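Local structure of multisubunit Na+/H+ antiporter, F subunit (Anoxybacillus flavithermus, 6Z16) at residues Tyr19-Gly24 against Ile32-Met37; Gly43-Val48 against Asp59-Ile64. The protein is a small membrane subunit of a multisubunit CPA3 antiporter that probably exchanges sodium ions for protons across the cell membrane. All coordinates share one frame; numbering follows the deposited sequence.

Interaction 1: Tyr19-Gly24 against Ile32-Met37. With PTY (phosphatidylethanolamine), chain B.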
ATOM      1  N   TYR F  19      -5.448 -43.583  26.360  1.00 54.53           N
ATOM      2  CA  TYR F  19      -4.790 -44.803  26.809  1.00 53.34           C
ATOM      3  C   TYR F  19      -3.299 -44.584  26.990  1.00 51.97           C
ATOM      4  O   TYR F  19      -2.689 -45.156  27.897  1.00 53.58           O
ATOM      5  CB  TYR F  19      -5.039 -45.958  25.837  1.00 52.40           C
ATOM      6  CG  TYR F  19      -4.321 -47.218  26.266  1.00 71.55           C
ATOM      7  CD1 TYR F  19      -4.773 -47.954  27.348  1.00 79.96           C
ATOM      8  CD2 TYR F  19      -3.172 -47.651  25.611  1.00 77.23           C
ATOM      9  CE1 TYR F  19      -4.111 -49.090  27.763  1.00 80.91           C
ATOM     10  CE2 TYR F  19      -2.504 -48.787  26.020  1.00 75.68           C
ATOM     11  CZ  TYR F  19      -2.979 -49.502  27.093  1.00 79.80           C
ATOM     12  OH  TYR F  19      -2.322 -50.636  27.499  1.00 81.58           O
ATOM     13  N   ARG F  20      -2.698 -43.750  26.153  1.00 49.85           N
ATOM     14  CA  ARG F  20      -1.291 -43.450  26.382  1.00 50.50           C
ATOM     15  C   ARG F  20      -1.082 -42.470  27.538  1.00 59.41           C
ATOM     16  O   ARG F  20      -0.028 -42.510  28.180  1.00 57.29           O
ATOM     17  CB  ARG F  20      -0.656 -42.955  25.080  1.00 56.49           C
ATOM     18  CG  ARG F  20       0.838 -42.633  25.122  1.00 44.57           C
ATOM     19  CD  ARG F  20       1.648 -43.778  25.708  1.00 43.18           C
ATOM     20  NE  ARG F  20       1.431 -45.047  25.034  1.00 53.88           N
ATOM     21  CZ  ARG F  20       1.843 -46.209  25.515  1.00 49.76           C
ATOM     22  NH1 ARG F  20       1.607 -47.328  24.857  1.00 50.15           N
ATOM     23  NH2 ARG F  20       2.513 -46.241  26.652  1.00 40.23           N
ATOM     24  N   VAL F  21      -2.061 -41.623  27.863  1.00 58.46           N
ATOM     25  CA  VAL F  21      -1.852 -40.741  29.010  1.00 54.67           C
ATOM     26  C   VAL F  21      -2.105 -41.474  30.329  1.00 55.78           C
ATOM     27  O   VAL F  21      -1.557 -41.072  31.362  1.00 55.70           O
ATOM     28  CB  VAL F  21      -2.691 -39.448  28.907  1.00 59.04           C
ATOM     29  CG1 VAL F  21      -4.123 -39.645  29.322  1.00 57.43           C
ATOM     30  CG2 VAL F  21      -2.074 -38.329  29.716  1.00 61.98           C
ATOM     31  N   VAL F  22      -2.877 -42.565  30.328  1.00 57.51           N
ATOM     32  CA  VAL F  22      -3.053 -43.341  31.558  1.00 53.75           C
ATOM     33  C   VAL F  22      -1.784 -44.122  31.889  1.00 60.42           C
ATOM     34  O   VAL F  22      -1.168 -43.922  32.940  1.00 58.18           O
ATOM     35  CB  VAL F  22      -4.271 -44.270  31.450  1.00 55.89           C
ATOM     36  CG1 VAL F  22      -4.312 -45.219  32.628  1.00 60.35           C
ATOM     37  CG2 VAL F  22      -5.534 -43.454  31.429  1.00 54.98           C
ATOM     38  N   LYS F  23      -1.372 -45.018  30.994  1.00 68.89           N
ATOM     39  CA  LYS F  23      -0.135 -45.768  31.181  1.00 71.53           C
ATOM     40  C   LYS F  23       1.057 -44.968  30.683  1.00 82.78           C
ATOM     41  O   LYS F  23       0.973 -43.748  30.528  1.00 83.88           O
ATOM     42  CB  LYS F  23      -0.197 -47.121  30.477  1.00 69.53           C
ATOM     43  CG  LYS F  23      -1.077 -48.133  31.180  1.00 87.88           C
ATOM     44  CD  LYS F  23      -1.126 -49.458  30.439  1.00102.62           C
ATOM     45  CE  LYS F  23      -0.080 -50.445  30.955  1.00105.77           C
ATOM     46  NZ  LYS F  23       1.323 -50.110  30.571  1.00110.98           N
ATOM     47  N   GLY F  24       2.187 -45.630  30.477  1.00 89.16           N
ATOM     48  CA  GLY F  24       3.363 -44.953  29.996  1.00 85.38           C
ATOM     49  C   GLY F  24       4.190 -44.511  31.174  1.00 74.70           C
ATOM     50  O   GLY F  24       3.755 -43.682  31.975  1.00 68.67           O
ATOM     51  N   ILE F  32       2.972 -35.595  25.811  1.00 64.07           N
ATOM     52  CA  ILE F  32       2.747 -35.614  24.366  1.00 68.24           C
ATOM     53  C   ILE F  32       1.348 -36.126  24.050  1.00 72.69           C
ATOM     54  O   ILE F  32       0.702 -35.649  23.101  1.00 81.29           O
ATOM     55  CB  ILE F  32       3.827 -36.455  23.663  1.00 76.30           C
ATOM     56  CG1 ILE F  32       5.206 -35.930  23.991  1.00 80.69           C
ATOM     57  CG2 ILE F  32       3.736 -36.300  22.175  1.00 91.00           C
ATOM     58  CD1 ILE F  32       6.311 -36.868  23.599  1.00 77.61           C
ATOM     59  N   ALA F  33       0.834 -37.056  24.863  1.00 60.77           N
ATOM     60  CA  ALA F  33      -0.534 -37.525  24.688  1.00 53.74           C
ATOM     61  C   ALA F  33      -1.550 -36.422  24.964  1.00 52.16           C
ATOM     62  O   ALA F  33      -2.545 -36.300  24.243  1.00 55.22           O
ATOM     63  CB  ALA F  33      -0.786 -38.729  25.588  1.00 55.21           C
ATOM     64  N   LEU F  34      -1.305 -35.589  25.982  1.00 47.83           N
ATOM     65  CA  LEU F  34      -2.219 -34.479  26.259  1.00 55.77           C
ATOM     66  C   LEU F  34      -2.164 -33.413  25.170  1.00 63.22           C
ATOM     67  O   LEU F  34      -3.198 -32.824  24.820  1.00 58.40           O
ATOM     68  CB  LEU F  34      -1.907 -33.870  27.623  1.00 60.28           C
ATOM     69  CG  LEU F  34      -2.340 -34.741  28.795  1.00 58.55           C
ATOM     70  CD1 LEU F  34      -1.807 -34.216  30.106  1.00 51.54           C
ATOM     71  CD2 LEU F  34      -3.853 -34.824  28.821  1.00 56.71           C
ATOM     72  N   ASP F  35      -0.971 -33.158  24.622  1.00 66.95           N
ATOM     73  CA  ASP F  35      -0.823 -32.213  23.514  1.00 60.78           C
ATOM     74  C   ASP F  35      -1.608 -32.673  22.287  1.00 56.76           C
ATOM     75  O   ASP F  35      -2.382 -31.900  21.695  1.00 58.27           O
ATOM     76  CB  ASP F  35       0.659 -32.059  23.176  1.00 71.20           C
ATOM     77  CG  ASP F  35       0.945 -30.864  22.281  1.00102.64           C
ATOM     78  OD1 ASP F  35       0.008 -30.124  21.914  1.00106.62           O
ATOM     79  OD2 ASP F  35       2.131 -30.656  21.949  1.00105.12           O
ATOM     80  N   ALA F  36      -1.430 -33.940  21.903  1.00 48.02           N
ATOM     81  CA  ALA F  36      -2.162 -34.481  20.765  1.00 50.19           C
ATOM     82  C   ALA F  36      -3.657 -34.563  21.034  1.00 50.82           C
ATOM     83  O   ALA F  36      -4.461 -34.413  20.108  1.00 44.47           O
ATOM     84  CB  ALA F  36      -1.621 -35.855  20.413  1.00 60.95           C
ATOM     85  N   MET F  37      -4.042 -34.759  22.296  1.00 54.69           N
ATOM     86  CA  MET F  37      -5.451 -34.808  22.659  1.00 60.81           C
ATOM     87  C   MET F  37      -6.100 -33.440  22.512  1.00 65.44           C
ATOM     88  O   MET F  37      -7.242 -33.332  22.047  1.00 66.93           O
ATOM     89  CB  MET F  37      -5.564 -35.314  24.090  1.00 73.21           C
ATOM     90  CG  MET F  37      -6.917 -35.772  24.523  1.00 87.62           C
ATOM     91  SD  MET F  37      -6.790 -36.244  26.252  1.00117.66           S
ATOM     92  CE  MET F  37      -5.604 -37.571  26.138  1.00 94.23           C
TER
HETATM   93  C1  PTY B1801      -1.129 -38.390  35.143  1.00111.99           C
HETATM   94  C2  PTY B1801       4.976 -39.122  38.661  1.00148.66           C
HETATM   95  C3  PTY B1801       3.881 -39.454  37.623  1.00159.14           C
HETATM   96  O4  PTY B1801      -2.328 -39.093  35.541  1.00103.97           O
HETATM   97  C5  PTY B1801      -0.407 -38.956  37.500  1.00136.16           C
HETATM   98  C6  PTY B1801      -0.008 -38.433  36.148  1.00126.95           C
HETATM   99  O7  PTY B1801       0.384 -37.037  36.312  1.00136.88           O
HETATM  100  C8  PTY B1801       1.288 -36.532  35.459  1.00137.54           C
HETATM  101  O10 PTY B1801       1.893 -37.190  34.657  1.00135.92           O
HETATM  102  C11 PTY B1801       1.439 -35.054  35.657  1.00140.80           C
HETATM  103  C12 PTY B1801       2.128 -34.334  34.508  1.00133.04           C
HETATM  104  C13 PTY B1801       1.320 -34.316  33.226  1.00137.67           C
HETATM  105  C14 PTY B1801      -0.004 -33.587  33.341  1.00135.25           C
HETATM  106  C15 PTY B1801       0.118 -32.130  33.747  1.00134.68           C
HETATM  107  C16 PTY B1801      -1.217 -31.406  33.784  1.00141.37           C
HETATM  108  C17 PTY B1801      -1.892 -31.301  32.435  1.00144.84           C
HETATM  109  C18 PTY B1801      -3.383 -31.039  32.501  1.00142.81           C
HETATM  110  C19 PTY B1801      -4.074 -31.372  31.199  1.00139.95           C
HETATM  111  C20 PTY B1801      -5.585 -31.352  31.243  1.00124.53           C
HETATM  112  C21 PTY B1801      -6.204 -31.981  30.008  1.00121.02           C
HETATM  113  C22 PTY B1801      -5.602 -31.476  28.703  1.00134.16           C
HETATM  114  C23 PTY B1801      -6.191 -32.119  27.461  1.00134.34           C
HETATM  115  C24 PTY B1801      -7.699 -31.993  27.381  1.00134.36           C
HETATM  116  C25 PTY B1801      -8.312 -32.674  26.173  1.00127.95           C
HETATM  117  C26 PTY B1801      -9.823 -32.808  26.242  1.00128.06           C
HETATM  118  C27 PTY B1801     -10.303 -34.231  26.462  1.00133.52           C
HETATM  119  C28 PTY B1801      -9.968 -34.806  27.816  1.00146.70           C
HETATM  120  C29 PTY B1801     -10.076 -36.305  27.856  1.00151.47           C
HETATM  121  C30 PTY B1801      -2.478 -40.339  35.094  1.00102.21           C
HETATM  122  C31 PTY B1801      -3.927 -40.689  34.978  1.00105.04           C
HETATM  123  O30 PTY B1801      -1.566 -41.056  34.791  1.00110.38           O
HETATM  124  C32 PTY B1801      -4.656 -39.699  34.081  1.00 89.32           C
HETATM  125  C33 PTY B1801      -6.147 -39.945  34.025  1.00107.10           C
HETATM  126  C34 PTY B1801      -6.913 -38.963  33.157  1.00118.38           C
HETATM  127  C35 PTY B1801      -8.402 -39.251  33.127  1.00119.37           C
HETATM  128  C36 PTY B1801      -9.183 -38.445  32.108  1.00120.88           C
HETATM  129  C37 PTY B1801     -10.587 -38.976  31.886  1.00125.24           C
HETATM  130  C38 PTY B1801     -11.290 -38.387  30.682  1.00108.95           C
HETATM  131  C39 PTY B1801     -12.533 -39.158  30.276  1.00105.21           C
HETATM  132  C40 PTY B1801     -13.079 -38.778  28.910  1.00100.58           C
HETATM  133  C41 PTY B1801     -13.485 -37.320  28.784  1.00104.52           C
HETATM  134  C42 PTY B1801     -13.739 -36.886  27.352  1.00109.52           C
HETATM  135  C43 PTY B1801     -13.894 -35.392  27.176  1.00109.87           C
HETATM  136  C44 PTY B1801     -13.898 -34.959  25.730  1.00110.17           C
HETATM  137  P1  PTY B1801       1.600 -40.276  38.751  1.00167.95           P
HETATM  138  O11 PTY B1801       2.606 -39.153  38.244  1.00167.28           O
HETATM  139  O12 PTY B1801       2.264 -41.620  38.477  1.00173.86           O
HETATM  140  O13 PTY B1801       1.206 -40.052  40.156  1.00168.13           O
HETATM  141  O14 PTY B1801       0.331 -40.169  37.759  1.00147.31           O
HETATM  142  N1  PTY B1801       6.293 -39.224  38.025  1.00141.36           N
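Val-21 and Leu-34 meet with a phosphatidylethanolamine of chain B beside them, so that one acyl chain runs against Leu-34 and Met-37, side chains that join the helices. CG2 of Val-21, placed anti to the backbone N, comes to 3.7 Å from CG of Leu-34, and the two side chains cross at about a right angle. Leu-34 spreads both methyls against this acyl chain: CD1 lies 3.7 Å from PTY C17, while CD2 rests against C22 and C23. The other branch of Val-21, CG1, reaches CE of Met-37 at 4.1 Å, again with the side chains crossing. CG of Met-37 lies anti to the backbone N (chi1 -165°), and the side chain then bends at chi3, which sets CE; its SD is 3.7 Å from PTY C29, the last carbon of that acyl chain.

The two segments belong to helices 3-22 and 27-52, the first pair of a three-helix membrane subunit, and approach where the first helix ends, Lys-23 being the first residue to leave helical geometry. Ala-33 faces Val-21 with a single methyl, consistent with the close approach of the backbones: the CA atoms of the two residues are 5.5 Å apart and their CB atoms 3.9 Å. Arg-20 lends its CG to the edge of this contact, 4.3 Å from CB of Ala-33, and then carries its guanidinium away toward a neighbouring antiporter subunit, where NE and NH1 make weak hydrogen bonds to the carbonyl oxygens of Ala-31 and Ile-32 of that chain. Met-37 also packs on Met-14, Phe-17 and Leu-18, earlier on helix 3-22.

Interaction 2: Gly43-Val48 against Asp59-Ile64; sequences GIVAIV and DVILLI
Val-45 is met by three side chains of segment 59-64, and every contact between the two segments is apolar. Its CG1, anti to the backbone N (chi1 173°), sits 4.0 Å from CG1 of Ile-61 and 4.1 Å from CG1 of Val-60. The two approaches differ: Val-45 and Val-60 cross at about a right angle, whereas Val-45 and Ile-61 slide past each other in opposite directions. CG2 of Val-45 makes a looser contact, 4.3 Å from CD1 of Ile-64. Beside this group, CD1 of Ile-61 touches CB of Ala-46 at 3.7 Å and lies almost as near its CA.

The backbone geometry is that of an antiparallel transmembrane hairpin joining helices 27-52 and 58-79: the segment axes run at 173° and approach to 9.2 Å, with Val-45 and Ile-61 the closest CA pair.

The backbone hydrogen bonds that are present stay within each helix. Ile-47 N bonds to the carbonyl oxygen of Gly-43 and Leu-63 N to that of Asp-59, and the Ala-46 carbonyl takes a hydrogen bond from Ser-49 OG.

Other antiporter subunits pack here too: Leu-703 of one touches Val-60 and Ile-64, and Leu-56 of another touches Ala-46 and Ile-61. With aliphatic groups alone meeting, the contact between the segments is van der Waals packing, with no polar or charged pair to fix its direction.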
ATOM      1  N   GLY F  43      -9.688 -30.332  16.245  1.00 48.86           N
ATOM      2  CA  GLY F  43     -10.301 -30.932  15.064  1.00 49.23           C
ATOM      3  C   GLY F  43     -11.771 -31.267  15.243  1.00 51.30           C
ATOM      4  O   GLY F  43     -12.575 -31.095  14.317  1.00 44.92           O
ATOM      5  N   ILE F  44     -12.134 -31.755  16.432  1.00 52.73           N
ATOM      6  CA  ILE F  44     -13.531 -32.051  16.743  1.00 51.43           C
ATOM      7  C   ILE F  44     -14.369 -30.779  16.713  1.00 54.62           C
ATOM      8  O   ILE F  44     -15.501 -30.778  16.209  1.00 48.20           O
ATOM      9  CB  ILE F  44     -13.627 -32.779  18.099  1.00 44.64           C
ATOM     10  CG1 ILE F  44     -12.983 -34.157  17.998  1.00 41.93           C
ATOM     11  CG2 ILE F  44     -15.063 -32.943  18.558  1.00 40.22           C
ATOM     12  CD1 ILE F  44     -12.816 -34.837  19.310  1.00 40.04           C
ATOM     13  N   VAL F  45     -13.807 -29.669  17.204  1.00 54.71           N
ATOM     14  CA  VAL F  45     -14.521 -28.392  17.174  1.00 54.83           C
ATOM     15  C   VAL F  45     -14.716 -27.911  15.737  1.00 55.21           C
ATOM     16  O   VAL F  45     -15.793 -27.415  15.381  1.00 48.69           O
ATOM     17  CB  VAL F  45     -13.787 -27.353  18.043  1.00 46.91           C
ATOM     18  CG1 VAL F  45     -14.407 -25.977  17.898  1.00 42.89           C
ATOM     19  CG2 VAL F  45     -13.853 -27.762  19.487  1.00 35.99           C
ATOM     20  N   ALA F  46     -13.704 -28.109  14.880  1.00 54.26           N
ATOM     21  CA  ALA F  46     -13.839 -27.752  13.464  1.00 50.21           C
ATOM     22  C   ALA F  46     -14.934 -28.559  12.768  1.00 52.38           C
ATOM     23  O   ALA F  46     -15.748 -28.004  12.013  1.00 44.11           O
ATOM     24  CB  ALA F  46     -12.505 -27.949  12.748  1.00 38.31           C
ATOM     25  N   ILE F  47     -15.004 -29.862  13.042  1.00 55.22           N
ATOM     26  CA  ILE F  47     -15.988 -30.687  12.347  1.00 56.73           C
ATOM     27  C   ILE F  47     -17.396 -30.447  12.893  1.00 64.37           C
ATOM     28  O   ILE F  47     -18.372 -30.416  12.131  1.00 55.74           O
ATOM     29  CB  ILE F  47     -15.568 -32.165  12.397  1.00 48.60           C
ATOM     30  CG1 ILE F  47     -14.298 -32.336  11.580  1.00 54.84           C
ATOM     31  CG2 ILE F  47     -16.624 -33.078  11.816  1.00 48.98           C
ATOM     32  CD1 ILE F  47     -13.722 -33.696  11.642  1.00 57.24           C
ATOM     33  N   VAL F  48     -17.528 -30.201  14.200  1.00 65.61           N
ATOM     34  CA  VAL F  48     -18.861 -29.916  14.721  1.00 65.00           C
ATOM     35  C   VAL F  48     -19.306 -28.506  14.334  1.00 62.32           C
ATOM     36  O   VAL F  48     -20.510 -28.243  14.239  1.00 61.41           O
ATOM     37  CB  VAL F  48     -18.913 -30.159  16.245  1.00 65.57           C
ATOM     38  CG1 VAL F  48     -18.206 -29.072  17.020  1.00 77.95           C
ATOM     39  CG2 VAL F  48     -20.344 -30.342  16.725  1.00 74.63           C
ATOM     40  N   ASP F  59     -12.331 -19.178  16.317  1.00 82.88           N
ATOM     41  CA  ASP F  59     -11.505 -18.585  17.356  1.00 78.48           C
ATOM     42  C   ASP F  59     -11.190 -19.591  18.446  1.00 69.98           C
ATOM     43  O   ASP F  59     -10.103 -19.552  19.029  1.00 69.60           O
ATOM     44  CB  ASP F  59     -12.222 -17.376  17.949  1.00104.61           C
ATOM     45  CG  ASP F  59     -12.372 -16.243  16.958  1.00138.86           C
ATOM     46  OD1 ASP F  59     -11.488 -16.086  16.088  1.00140.19           O
ATOM     47  OD2 ASP F  59     -13.380 -15.511  17.046  1.00138.24           O
ATOM     48  N   VAL F  60     -12.121 -20.512  18.706  1.00 65.03           N
ATOM     49  CA  VAL F  60     -11.886 -21.607  19.640  1.00 65.44           C
ATOM     50  C   VAL F  60     -10.768 -22.509  19.130  1.00 53.70           C
ATOM     51  O   VAL F  60      -9.938 -22.982  19.908  1.00 52.38           O
ATOM     52  CB  VAL F  60     -13.198 -22.384  19.873  1.00 76.56           C
ATOM     53  CG1 VAL F  60     -13.007 -23.526  20.842  1.00 81.42           C
ATOM     54  CG2 VAL F  60     -14.302 -21.451  20.350  1.00 69.35           C
ATOM     55  N   ILE F  61     -10.686 -22.704  17.812  1.00 55.98           N
ATOM     56  CA  ILE F  61      -9.675 -23.590  17.233  1.00 63.86           C
ATOM     57  C   ILE F  61      -8.284 -22.986  17.370  1.00 55.08           C
ATOM     58  O   ILE F  61      -7.340 -23.643  17.842  1.00 61.72           O
ATOM     59  CB  ILE F  61     -10.013 -23.880  15.763  1.00 60.98           C
ATOM     60  CG1 ILE F  61     -11.341 -24.618  15.676  1.00 68.52           C
ATOM     61  CG2 ILE F  61      -8.894 -24.657  15.094  1.00 37.94           C
ATOM     62  CD1 ILE F  61     -11.899 -24.636  14.312  1.00 59.39           C
ATOM     63  N   LEU F  62      -8.139 -21.715  16.979  1.00 50.20           N
ATOM     64  CA  LEU F  62      -6.835 -21.070  17.139  1.00 53.14           C
ATOM     65  C   LEU F  62      -6.483 -20.865  18.611  1.00 57.57           C
ATOM     66  O   LEU F  62      -5.299 -20.921  18.982  1.00 57.82           O
ATOM     67  CB  LEU F  62      -6.806 -19.753  16.365  1.00 64.38           C
ATOM     68  CG  LEU F  62      -5.504 -18.954  16.357  1.00 70.23           C
ATOM     69  CD1 LEU F  62      -4.350 -19.820  15.921  1.00 78.43           C
ATOM     70  CD2 LEU F  62      -5.641 -17.784  15.415  1.00 82.13           C
ATOM     71  N   LEU F  63      -7.500 -20.731  19.469  1.00 56.95           N
ATOM     72  CA  LEU F  63      -7.277 -20.648  20.905  1.00 54.02           C
ATOM     73  C   LEU F  63      -6.750 -21.961  21.468  1.00 51.26           C
ATOM     74  O   LEU F  63      -5.844 -21.960  22.305  1.00 47.96           O
ATOM     75  CB  LEU F  63      -8.573 -20.261  21.603  1.00 53.38           C
ATOM     76  CG  LEU F  63      -8.404 -19.918  23.075  1.00 54.07           C
ATOM     77  CD1 LEU F  63      -7.648 -18.623  23.194  1.00 53.70           C
ATOM     78  CD2 LEU F  63      -9.725 -19.826  23.766  1.00 61.12           C
ATOM     79  N   ILE F  64      -7.316 -23.088  21.033  1.00 54.33           N
ATOM     80  CA  ILE F  64      -6.848 -24.397  21.489  1.00 58.28           C
ATOM     81  C   ILE F  64      -5.412 -24.634  21.040  1.00 58.37           C
ATOM     82  O   ILE F  64      -4.589 -25.155  21.807  1.00 56.82           O
ATOM     83  CB  ILE F  64      -7.806 -25.502  21.002  1.00 50.74           C
ATOM     84  CG1 ILE F  64      -9.120 -25.446  21.770  1.00 56.00           C
ATOM     85  CG2 ILE F  64      -7.216 -26.858  21.199  1.00 51.60           C
ATOM     86  CD1 ILE F  64     -10.205 -26.239  21.124  1.00 42.76           C
TER

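Overall arrangement
Both interactions are buried and lie on helix 27-52, the middle helix of the chain, on opposite sides of the chain's centre with their own centres about 20 Å apart. Interaction 1 pairs it with helix 3-22, interaction 2 with helix 58-79, so helix 27-52 is the element common to both; their nearest atoms are about 6 Å apart. Their side-chain chemistry is alike, aliphatic throughout apart from the thioether of Met-37 and the alkyl part of Arg-20. In interaction 1 the touching residues Val-21, Leu-34 and Met-37 themselves meet lipid and Arg-20 bonds weakly to another subunit; in interaction 2 lipid meets Ile-44, which takes no part across the segments, while touching residues meet leucines of other subunits.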